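Local structure of DSBA-like thioredoxin domain-containing protein (Nitrosomonas europaea, 2IN3) at residues Cys18-Pro26 with Trp68-Phe79; Glu107-Ile118 with Leu135-Ile144. The protein probably acts as a thiol-disulfide oxidoreductase of the DsbA family, FrnE-like subfamily, and is a putative protein disulfide isomerase. All coordinates share one frame; numbering follows the deposited sequence.

Contact 1 of 2, residues Cys18-Pro26 with Trp68-Phe79. With EDO (1,2-ethanediol), chain D; PO4 (phosphate ion), chain B.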
loop_
_atom_site.group_PDB
_atom_site.type_symbol
_atom_site.label_atom_id
_atom_site.label_comp_id
_atom_site.label_asym_id
_atom_site.label_seq_id
_atom_site.Cartn_x
_atom_site.Cartn_y
_atom_site.Cartn_z
ATOM N N CYS A 18 4.618 -3.411 3.908
ATOM C CA CYS A 18 4.054 -4.719 4.135
ATOM C C CYS A 18 4.458 -5.650 2.965
ATOM O O CYS A 18 4.185 -5.336 1.809
ATOM C CB CYS A 18 2.538 -4.578 4.233
ATOM S SG CYS A 18 1.639 -6.149 4.106
ATOM N N SER A 19 5.152 -6.753 3.270
ATOM C CA SER A 19 5.785 -7.569 2.233
ATOM C C SER A 19 4.758 -8.309 1.396
ATOM O O SER A 19 4.922 -8.417 0.201
ATOM C CB SER A 19 6.846 -8.518 2.800
ATOM O OG SER A 19 6.306 -9.415 3.761
ATOM N N TRP A 20 3.703 -8.826 2.016
ATOM C CA TRP A 20 2.634 -9.471 1.237
ATOM C C TRP A 20 1.877 -8.499 0.341
ATOM O O TRP A 20 1.277 -8.916 -0.673
ATOM C CB TRP A 20 1.684 -10.281 2.112
ATOM C CG TRP A 20 2.258 -11.644 2.448
ATOM C CD1 TRP A 20 2.780 -12.052 3.636
ATOM C CD2 TRP A 20 2.379 -12.749 1.553
ATOM N NE1 TRP A 20 3.206 -13.361 3.551
ATOM C CE2 TRP A 20 2.952 -13.816 2.281
ATOM C CE3 TRP A 20 2.045 -12.948 0.202
ATOM C CZ2 TRP A 20 3.243 -15.056 1.696
ATOM C CZ3 TRP A 20 2.331 -14.193 -0.374
ATOM C CH2 TRP A 20 2.912 -15.221 0.374
ATOM N N CYS A 21 1.884 -7.212 0.710
ATOM C CA CYS A 21 1.356 -6.161 -0.175
ATOM C C CYS A 21 2.223 -6.064 -1.429
ATOM O O CYS A 21 1.693 -5.942 -2.563
ATOM C CB CYS A 21 1.279 -4.786 0.556
ATOM S SG CYS A 21 -0.040 -4.798 1.860
ATOM N N TRP A 22 3.550 -6.103 -1.260
ATOM C CA TRP A 22 4.434 -6.189 -2.441
ATOM C C TRP A 22 4.201 -7.499 -3.223
ATOM O O TRP A 22 4.188 -7.494 -4.451
ATOM C CB TRP A 22 5.872 -6.066 -1.997
ATOM C CG TRP A 22 6.974 -6.120 -3.030
ATOM C CD1 TRP A 22 8.149 -6.831 -2.942
ATOM C CD2 TRP A 22 7.088 -5.312 -4.216
ATOM N NE1 TRP A 22 8.965 -6.549 -4.025
ATOM C CE2 TRP A 22 8.337 -5.623 -4.820
ATOM C CE3 TRP A 22 6.245 -4.382 -4.839
ATOM C CZ2 TRP A 22 8.769 -5.023 -6.014
ATOM C CZ3 TRP A 22 6.686 -3.778 -6.027
ATOM C CH2 TRP A 22 7.922 -4.113 -6.596
ATOM N N GLY A 23 3.991 -8.619 -2.525
ATOM C CA GLY A 23 3.642 -9.870 -3.227
ATOM C C GLY A 23 2.387 -9.707 -4.085
ATOM O O GLY A 23 2.248 -10.318 -5.153
ATOM N N PHE A 24 1.476 -8.879 -3.601
ATOM C CA PHE A 24 0.141 -8.723 -4.186
ATOM C C PHE A 24 0.132 -7.615 -5.239
ATOM O O PHE A 24 -0.874 -7.451 -5.945
ATOM C CB PHE A 24 -0.810 -8.336 -3.040
ATOM C CG PHE A 24 -2.280 -8.422 -3.365
ATOM C CD1 PHE A 24 -2.890 -9.646 -3.553
ATOM C CD2 PHE A 24 -3.053 -7.248 -3.448
ATOM C CE1 PHE A 24 -4.269 -9.734 -3.808
ATOM C CE2 PHE A 24 -4.433 -7.312 -3.680
ATOM C CZ PHE A 24 -5.039 -8.565 -3.853
ATOM N N ALA A 25 1.224 -6.852 -5.356
ATOM C CA ALA A 25 1.226 -5.727 -6.334
ATOM C C ALA A 25 0.807 -6.147 -7.776
ATOM O O ALA A 25 0.001 -5.440 -8.408
ATOM C CB ALA A 25 2.539 -4.934 -6.309
ATOM N N PRO A 26 1.331 -7.286 -8.302
ATOM C CA PRO A 26 0.855 -7.704 -9.629
ATOM C C PRO A 26 -0.641 -8.036 -9.693
ATOM O O PRO A 26 -1.259 -7.892 -10.751
ATOM C CB PRO A 26 1.683 -8.964 -9.913
ATOM C CG PRO A 26 2.939 -8.769 -9.121
ATOM C CD PRO A 26 2.416 -8.179 -7.828
ATOM N N TRP A 68 9.470 -12.134 3.780
ATOM C CA TRP A 68 10.043 -11.749 2.492
ATOM C C TRP A 68 10.384 -12.980 1.648
ATOM O O TRP A 68 10.015 -13.078 0.490
ATOM C CB TRP A 68 11.331 -10.939 2.674
ATOM C CG TRP A 68 11.182 -9.563 3.241
ATOM C CD1 TRP A 68 10.103 -9.048 3.954
ATOM C CD2 TRP A 68 12.174 -8.543 3.221
ATOM N NE1 TRP A 68 10.379 -7.772 4.349
ATOM C CE2 TRP A 68 11.632 -7.420 3.901
ATOM C CE3 TRP A 68 13.468 -8.453 2.670
ATOM C CZ2 TRP A 68 12.332 -6.214 4.046
ATOM C CZ3 TRP A 68 14.173 -7.240 2.817
ATOM C CH2 TRP A 68 13.606 -6.146 3.519
ATOM N N HIS A 69 11.100 -13.927 2.229
ATOM C CA HIS A 69 11.352 -15.186 1.535
ATOM C C HIS A 69 10.048 -15.864 1.049
ATOM O O HIS A 69 9.969 -16.265 -0.112
ATOM C CB HIS A 69 12.163 -16.102 2.430
ATOM C CG HIS A 69 13.584 -15.664 2.612
ATOM N ND1 HIS A 69 14.516 -15.750 1.604
ATOM C CD2 HIS A 69 14.237 -15.156 3.682
ATOM C CE1 HIS A 69 15.695 -15.344 2.054
ATOM N NE2 HIS A 69 15.550 -14.969 3.309
ATOM N N SER A 70 9.026 -15.982 1.916
ATOM C CA SER A 70 7.737 -16.554 1.514
ATOM C C SER A 70 7.128 -15.841 0.341
ATOM O O SER A 70 6.644 -16.503 -0.584
ATOM C CB SER A 70 6.696 -16.578 2.646
ATOM O OG SER A 70 7.189 -17.265 3.759
ATOM N N VAL A 71 7.126 -14.506 0.400
ATOM C CA VAL A 71 6.573 -13.669 -0.677
ATOM C C VAL A 71 7.357 -13.919 -1.973
ATOM O O VAL A 71 6.780 -14.138 -3.049
ATOM C CB VAL A 71 6.616 -12.170 -0.312
ATOM C CG1 VAL A 71 6.221 -11.311 -1.548
ATOM C CG2 VAL A 71 5.664 -11.875 0.817
ATOM N N HIS A 72 8.677 -13.890 -1.854
ATOM C CA HIS A 72 9.523 -14.073 -3.029
ATOM C C HIS A 72 9.268 -15.414 -3.719
ATOM O O HIS A 72 9.043 -15.466 -4.924
ATOM C CB HIS A 72 11.000 -13.970 -2.668
ATOM C CG HIS A 72 11.894 -14.145 -3.843
ATOM N ND1 HIS A 72 11.833 -13.307 -4.937
ATOM C CD2 HIS A 72 12.842 -15.068 -4.120
ATOM C CE1 HIS A 72 12.710 -13.710 -5.841
ATOM N NE2 HIS A 72 13.340 -14.770 -5.367
ATOM N N ILE A 73 9.274 -16.507 -2.960
ATOM C CA ILE A 73 9.138 -17.805 -3.620
ATOM C C ILE A 73 7.713 -18.090 -4.090
ATOM O O ILE A 73 7.522 -18.810 -5.064
ATOM C CB ILE A 73 9.717 -18.955 -2.805
ATOM C CG1 ILE A 73 8.909 -19.229 -1.547
ATOM C CG2 ILE A 73 11.226 -18.718 -2.511
ATOM C CD1 ILE A 73 9.381 -20.528 -0.865
ATOM N N THR A 74 6.721 -17.471 -3.446
ATOM C CA THR A 74 5.311 -17.654 -3.799
ATOM C C THR A 74 4.897 -16.822 -5.021
ATOM O O THR A 74 4.130 -17.294 -5.884
ATOM C CB THR A 74 4.398 -17.261 -2.603
ATOM O OG1 THR A 74 4.693 -18.118 -1.489
ATOM C CG2 THR A 74 2.876 -17.365 -2.964
ATOM N N THR A 75 5.418 -15.611 -5.097
ATOM C CA THR A 75 4.962 -14.628 -6.080
ATOM C C THR A 75 6.022 -14.227 -7.096
ATOM O O THR A 75 5.701 -13.610 -8.132
ATOM C CB THR A 75 4.452 -13.300 -5.412
ATOM O OG1 THR A 75 5.562 -12.535 -4.905
ATOM C CG2 THR A 75 3.439 -13.602 -4.291
ATOM N N GLY A 76 7.286 -14.507 -6.789
ATOM C CA GLY A 76 8.348 -14.037 -7.656
ATOM C C GLY A 76 8.731 -12.572 -7.511
ATOM O O GLY A 76 9.643 -12.130 -8.212
ATOM N N GLN A 77 8.072 -11.813 -6.618
ATOM C CA GLN A 77 8.395 -10.391 -6.434
ATOM C C GLN A 77 9.792 -10.278 -5.821
ATOM O O GLN A 77 10.146 -11.096 -4.985
ATOM C CB GLN A 77 7.364 -9.667 -5.575
ATOM C CG GLN A 77 6.039 -9.407 -6.294
ATOM C CD GLN A 77 6.180 -8.314 -7.349
ATOM O OE1 GLN A 77 6.608 -8.574 -8.460
ATOM N NE2 GLN A 77 5.784 -7.105 -7.011
ATOM N N PRO A 78 10.613 -9.329 -6.315
ATOM C CA PRO A 78 12.032 -9.300 -5.915
ATOM C C PRO A 78 12.259 -8.685 -4.512
ATOM O O PRO A 78 11.514 -7.800 -4.081
ATOM C CB PRO A 78 12.672 -8.426 -7.007
ATOM C CG PRO A 78 11.537 -7.468 -7.400
ATOM C CD PRO A 78 10.291 -8.294 -7.328
ATOM N N PHE A 79 13.303 -9.162 -3.832
ATOM C CA PHE A 79 13.796 -8.566 -2.582
ATOM C C PHE A 79 15.315 -8.647 -2.629
ATOM O O PHE A 79 15.853 -9.599 -3.162
ATOM C CB PHE A 79 13.338 -9.368 -1.343
ATOM C CG PHE A 79 11.838 -9.380 -1.112
ATOM C CD1 PHE A 79 11.264 -8.544 -0.151
ATOM C CD2 PHE A 79 11.027 -10.279 -1.798
ATOM C CE1 PHE A 79 9.902 -8.576 0.115
ATOM C CE2 PHE A 79 9.645 -10.307 -1.573
ATOM C CZ PHE A 79 9.077 -9.458 -0.633
HETATM C C1 EDO D . 7.946 -20.459 1.765
HETATM O O1 EDO D . 8.632 -19.528 2.611
HETATM C C2 EDO D . 6.489 -20.516 2.161
HETATM O O2 EDO D . 6.491 -20.502 3.587
HETATM P P PO4 B . 5.559 -8.094 7.015
HETATM O O1 PO4 B . 6.450 -8.831 7.974
HETATM O O2 PO4 B . 4.851 -6.920 7.657
HETATM O O3 PO4 B . 6.373 -7.650 5.839
HETATM O O4 PO4 B . 4.450 -9.065 6.618
#
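One face of the Trp22 indole is covered by Gln77, whose CB lies over the five-membered ring and whose NE2 sits 3.3 Å above the ring plane toward the rim; Pro78 O and Phe79 CZ lie at its edge. The Trp20 indole takes Val71 CG2 over the centre of one face, a CH-pi contact, with Thr74 near its edge. Trp20 lies between Cys18, the N-cap, and Cys21, and Trp22 follows directly, in a CxxC pattern of thioredoxin type in the DsbA-like fold, consistent with a redox site. Helix 19-26 runs nearly parallel to helix 68-75, their axes 13° apart and 9.1 Å at closest approach. Trp20 fits knob-into-hole among Ser70, Val71, Thr74 and Thr75. Trp22 instead meets the chain beyond the helix: with CG anti to the backbone N (chi1 -180°) its ring reaches residues 77-79, where NE1 donates to Pro78 O at 2.8 Å, in both the ring and the carbonyl plane. Its edge also points at the face of Phe79, a T-shaped pair with planes at 85°; Tyr123 packs against both rings. Gln77, bent at chi2, brings its amide back to Trp22 O, which NE2 and Ala25 N grip from opposite faces of the carbonyl plane. Packing is tight at Gly23, whose CA lies 3.4 Å from Val71 CG1. Thr75 OG1 accepts from Gln77 N, closing an ST turn where the helix gives way to loop, and itself donates to Val71 O. At the helix start, Ser19 CB touches Trp68 CD1, and a phosphate, probably from the crystallisation liquor, binds there: its O3 accepts from Ser19 N at 3.0 Å and from Ser19 OG at 2.7 Å.

Contact 2 of 2, residues Glu107-Ile118 with Leu135-Ile144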
loop_
_atom_site.group_PDB
_atom_site.type_symbol
_atom_site.label_atom_id
_atom_site.label_comp_id
_atom_site.label_asym_id
_atom_site.label_seq_id
_atom_site.Cartn_x
_atom_site.Cartn_y
_atom_site.Cartn_z
ATOM N N GLU A 107 -2.271 14.192 -7.587
ATOM C CA GLU A 107 -2.599 13.545 -8.866
ATOM C C GLU A 107 -3.083 12.125 -8.570
ATOM O O GLU A 107 -2.276 11.196 -8.535
ATOM C CB GLU A 107 -1.395 13.539 -9.842
ATOM C CG GLU A 107 -0.960 14.916 -10.354
ATOM C CD GLU A 107 0.181 14.861 -11.360
ATOM O OE1 GLU A 107 -0.081 15.053 -12.566
ATOM O OE2 GLU A 107 1.342 14.640 -10.956
ATOM N N PRO A 108 -4.407 11.951 -8.342
ATOM C CA PRO A 108 -4.982 10.638 -8.018
ATOM C C PRO A 108 -4.547 9.498 -8.950
ATOM O O PRO A 108 -4.404 8.366 -8.502
ATOM C CB PRO A 108 -6.484 10.885 -8.155
ATOM C CG PRO A 108 -6.647 12.294 -7.820
ATOM C CD PRO A 108 -5.448 12.996 -8.388
ATOM N N GLU A 109 -4.323 9.809 -10.230
ATOM C CA GLU A 109 -3.929 8.821 -11.239
ATOM C C GLU A 109 -2.538 8.235 -10.961
ATOM O O GLU A 109 -2.195 7.162 -11.471
ATOM C CB GLU A 109 -3.961 9.492 -12.619
ATOM C CG GLU A 109 -5.119 10.496 -12.775
ATOM C CD GLU A 109 -4.887 11.909 -12.140
ATOM O OE1 GLU A 109 -5.862 12.712 -12.125
ATOM O OE2 GLU A 109 -3.763 12.231 -11.670
ATOM N N LYS A 110 -1.760 8.923 -10.120
ATOM C CA LYS A 110 -0.388 8.503 -9.803
ATOM C C LYS A 110 -0.232 7.798 -8.461
ATOM O O LYS A 110 0.895 7.414 -8.081
ATOM C CB LYS A 110 0.564 9.680 -9.875
ATOM C CG LYS A 110 0.741 10.165 -11.302
ATOM C CD LYS A 110 1.648 11.339 -11.401
ATOM C CE LYS A 110 1.701 11.781 -12.853
ATOM N NZ LYS A 110 2.533 12.982 -13.015
ATOM N N VAL A 111 -1.351 7.591 -7.772
ATOM C CA VAL A 111 -1.334 6.909 -6.466
ATOM C C VAL A 111 -0.793 5.451 -6.510
ATOM O O VAL A 111 0.094 5.082 -5.716
ATOM C CB VAL A 111 -2.718 6.954 -5.790
ATOM C CG1 VAL A 111 -2.734 6.100 -4.511
ATOM C CG2 VAL A 111 -3.084 8.403 -5.465
ATOM N N PHE A 112 -1.350 4.602 -7.370
ATOM C CA PHE A 112 -0.838 3.224 -7.433
ATOM C C PHE A 112 0.637 3.124 -7.908
ATOM O O PHE A 112 1.441 2.385 -7.304
ATOM C CB PHE A 112 -1.767 2.299 -8.243
ATOM C CG PHE A 112 -2.943 1.784 -7.446
ATOM C CD1 PHE A 112 -4.098 2.554 -7.313
ATOM C CD2 PHE A 112 -2.869 0.554 -6.788
ATOM C CE1 PHE A 112 -5.206 2.081 -6.558
ATOM C CE2 PHE A 112 -3.974 0.073 -6.029
ATOM C CZ PHE A 112 -5.131 0.850 -5.923
ATOM N N PRO A 113 0.998 3.851 -8.966
ATOM C CA PRO A 113 2.428 3.904 -9.351
ATOM C C PRO A 113 3.353 4.399 -8.227
ATOM O O PRO A 113 4.439 3.837 -8.062
ATOM C CB PRO A 113 2.435 4.923 -10.480
ATOM C CG PRO A 113 1.095 4.781 -11.087
ATOM C CD PRO A 113 0.169 4.618 -9.915
ATOM N N PHE A 114 2.943 5.424 -7.463
ATOM C CA PHE A 114 3.779 5.911 -6.348
ATOM C C PHE A 114 3.943 4.877 -5.209
ATOM O O PHE A 114 5.044 4.679 -4.681
ATOM C CB PHE A 114 3.230 7.217 -5.782
ATOM C CG PHE A 114 4.130 7.869 -4.760
ATOM C CD1 PHE A 114 5.347 8.449 -5.149
ATOM C CD2 PHE A 114 3.741 7.959 -3.431
ATOM C CE1 PHE A 114 6.176 9.067 -4.211
ATOM C CE2 PHE A 114 4.582 8.581 -2.488
ATOM C CZ PHE A 114 5.789 9.116 -2.874
ATOM N N PHE A 115 2.853 4.210 -4.853
ATOM C CA PHE A 115 2.864 3.159 -3.836
ATOM C C PHE A 115 3.880 2.071 -4.286
ATOM O O PHE A 115 4.741 1.599 -3.499
ATOM C CB PHE A 115 1.467 2.561 -3.749
ATOM C CG PHE A 115 1.279 1.574 -2.626
ATOM C CD1 PHE A 115 0.589 1.969 -1.487
ATOM C CD2 PHE A 115 1.764 0.260 -2.709
ATOM C CE1 PHE A 115 0.373 1.103 -0.419
ATOM C CE2 PHE A 115 1.552 -0.641 -1.619
ATOM C CZ PHE A 115 0.858 -0.196 -0.482
ATOM N N ALA A 116 3.764 1.653 -5.539
ATOM C CA ALA A 116 4.645 0.581 -6.079
ATOM C C ALA A 116 6.097 1.056 -6.094
ATOM O O ALA A 116 6.988 0.302 -5.746
ATOM C CB ALA A 116 4.199 0.160 -7.497
ATOM N N ALA A 117 6.320 2.322 -6.470
ATOM C CA ALA A 117 7.657 2.908 -6.508
ATOM C C ALA A 117 8.316 2.862 -5.125
ATOM O O ALA A 117 9.501 2.548 -5.032
ATOM C CB ALA A 117 7.629 4.364 -7.081
ATOM N N ILE A 118 7.551 3.154 -4.067
ATOM C CA ILE A 118 8.034 3.065 -2.679
ATOM C C ILE A 118 8.415 1.616 -2.326
ATOM O O ILE A 118 9.495 1.360 -1.811
ATOM C CB ILE A 118 6.975 3.562 -1.660
ATOM C CG1 ILE A 118 6.744 5.092 -1.824
ATOM C CG2 ILE A 118 7.394 3.212 -0.240
ATOM C CD1 ILE A 118 5.519 5.568 -1.050
ATOM N N LEU A 135 11.307 9.873 -0.496
ATOM C CA LEU A 135 9.956 9.971 -1.035
ATOM C C LEU A 135 9.803 11.015 -2.157
ATOM O O LEU A 135 9.129 10.750 -3.165
ATOM C CB LEU A 135 8.941 10.219 0.097
ATOM C CG LEU A 135 8.791 9.061 1.114
ATOM C CD1 LEU A 135 7.949 9.486 2.322
ATOM C CD2 LEU A 135 8.223 7.774 0.462
ATOM N N LYS A 136 10.406 12.191 -1.982
ATOM C CA LYS A 136 10.301 13.268 -2.979
ATOM C C LYS A 136 10.989 12.902 -4.299
ATOM O O LYS A 136 10.527 13.258 -5.395
ATOM C CB LYS A 136 10.814 14.608 -2.412
ATOM C CG LYS A 136 12.330 14.688 -2.244
ATOM C CD LYS A 136 12.744 16.000 -1.587
ATOM C CE LYS A 136 14.265 16.146 -1.498
ATOM N NZ LYS A 136 14.585 17.232 -0.506
ATOM N N LYS A 137 12.081 12.158 -4.199
ATOM C CA LYS A 137 12.763 11.654 -5.374
ATOM C C LYS A 137 11.833 10.727 -6.186
ATOM O O LYS A 137 11.754 10.846 -7.411
ATOM C CB LYS A 137 14.048 10.956 -4.940
ATOM C CG LYS A 137 14.980 10.544 -6.052
ATOM C CD LYS A 137 16.291 9.993 -5.482
ATOM C CE LYS A 137 16.082 8.657 -4.727
ATOM N NZ LYS A 137 17.377 7.996 -4.348
ATOM N N LEU A 138 11.105 9.840 -5.498
ATOM C CA LEU A 138 10.181 8.932 -6.161
ATOM C C LEU A 138 9.032 9.671 -6.853
ATOM O O LEU A 138 8.631 9.306 -7.980
ATOM C CB LEU A 138 9.672 7.828 -5.189
ATOM C CG LEU A 138 10.768 6.919 -4.607
ATOM C CD1 LEU A 138 10.219 5.975 -3.539
ATOM C CD2 LEU A 138 11.424 6.114 -5.694
ATOM N N ALA A 139 8.523 10.715 -6.198
ATOM C CA ALA A 139 7.476 11.561 -6.764
ATOM C C ALA A 139 7.973 12.299 -8.049
ATOM O O ALA A 139 7.275 12.341 -9.070
ATOM C CB ALA A 139 6.967 12.546 -5.708
ATOM N N VAL A 140 9.197 12.806 -7.999
ATOM C CA VAL A 140 9.843 13.419 -9.178
ATOM C C VAL A 140 9.928 12.447 -10.362
ATOM O O VAL A 140 9.701 12.849 -11.505
ATOM C CB VAL A 140 11.239 13.967 -8.825
ATOM C CG1 VAL A 140 12.026 14.332 -10.087
ATOM C CG2 VAL A 140 11.101 15.183 -7.931
ATOM N N ASP A 141 10.235 11.171 -10.087
ATOM C CA ASP A 141 10.365 10.153 -11.138
ATOM C C ASP A 141 9.011 9.968 -11.863
ATOM O O ASP A 141 8.961 9.592 -13.043
ATOM C CB ASP A 141 10.770 8.796 -10.523
ATOM C CG ASP A 141 12.208 8.776 -9.951
ATOM O OD1 ASP A 141 13.061 9.566 -10.391
ATOM O OD2 ASP A 141 12.475 7.914 -9.064
ATOM N N LEU A 142 7.925 10.235 -11.136
ATOM C CA LEU A 142 6.560 10.085 -11.655
ATOM C C LEU A 142 5.958 11.398 -12.195
ATOM O O LEU A 142 4.773 11.460 -12.532
ATOM C CB LEU A 142 5.669 9.502 -10.568
ATOM C CG LEU A 142 5.984 8.014 -10.398
ATOM C CD1 LEU A 142 5.365 7.538 -9.107
ATOM C CD2 LEU A 142 5.451 7.232 -11.576
ATOM N N GLY A 143 6.772 12.432 -12.269
ATOM C CA GLY A 143 6.332 13.683 -12.887
ATOM C C GLY A 143 5.692 14.648 -11.900
ATOM O O GLY A 143 5.133 15.671 -12.305
ATOM N N ILE A 144 5.810 14.354 -10.609
ATOM C CA ILE A 144 5.320 15.260 -9.572
ATOM C C ILE A 144 6.483 16.093 -9.024
ATOM O O ILE A 144 7.358 15.550 -8.339
ATOM C CB ILE A 144 4.639 14.496 -8.433
ATOM C CG1 ILE A 144 3.525 13.614 -8.994
ATOM C CG2 ILE A 144 4.094 15.483 -7.396
ATOM C CD1 ILE A 144 2.876 12.693 -7.978
#
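Phe114 drives its ring edge against the backbone of helix 135-141, CE1 lying 3.5 Å from Ala139 N and close to Leu135 O, both near the ring plane. This is helix-to-helix packing within the helical part of the DsbA-like thioredoxin fold: helices 111-118 and 135-141 cross at 133°, with axes 9.9 Å apart at closest approach. The close-packed end is apolar. Having CG anti to the backbone N (chi1 -172°), Phe114 swings its ring toward the other helix, where CE1 also touches the CB atoms of Leu138 and Ala139. Ile118 meets two leucines: its CD1 packs on Leu135 CD2 at 3.8 Å, and its CG1 on Leu138 CD1, the Ile118 and Leu138 side chains crossing at about a right angle. Leu138 CD1 also presses on the backbone at Ile118 CA, while Val103 of helix 94-106 and Phe149 of helix 146-154 add to the buried side around Phe114 and Ala139. The looser side is at Ala117, whose CB stays 4.4 Å from Leu138 CD2, though Leu138 CD1 comes nearer to the Ala117 carbonyl O. Leu142, partly exposed, still covers Pro113 and Phe114, its CD1 resting 3.6 Å from Phe114 CA. Here the helix ends in a Schellman motif, with Gly143 at positive phi, Ile144 N bonded to Ala139 O and Gly143 N to Val140 O. The polar link lies at the partly exposed end, at Glu107 and Lys110. Lys110 extends fully beyond CG, its aliphatic part running alongside Ile144, and its NZ joins two acceptors: Glu107 OE2, met from above the carboxylate plane in a salt bridge of 2.9 Å, and Leu142 O, to which it donates in the carbonyl plane at 2.8 Å.

In the fold
Neither contact is wholly core: each is partly buried, and their centres lie about 20 Å apart within the one DsbA-like domain. Contact 1 sets two nearly parallel helices side by side beside the CxxC pattern, relying on indole faces and on hydrogen bonds from an indole N-H and a neutral amide N-H. Contact 2, away from the CxxC pair, crosses its helices steeply through aliphatic groups and one phenyl edge, leaving its single cross-segment hydrogen bond to the charged ammonium of a partly exposed lysine, also salt-bridged to Glu107. Helix 111-123 relates the two: it supplies most of one side of contact 2, and further along its Tyr123 packs on contact 1. The contacts also touch directly, Trp22 CZ3 lying 4.1 Å from Ala116 O.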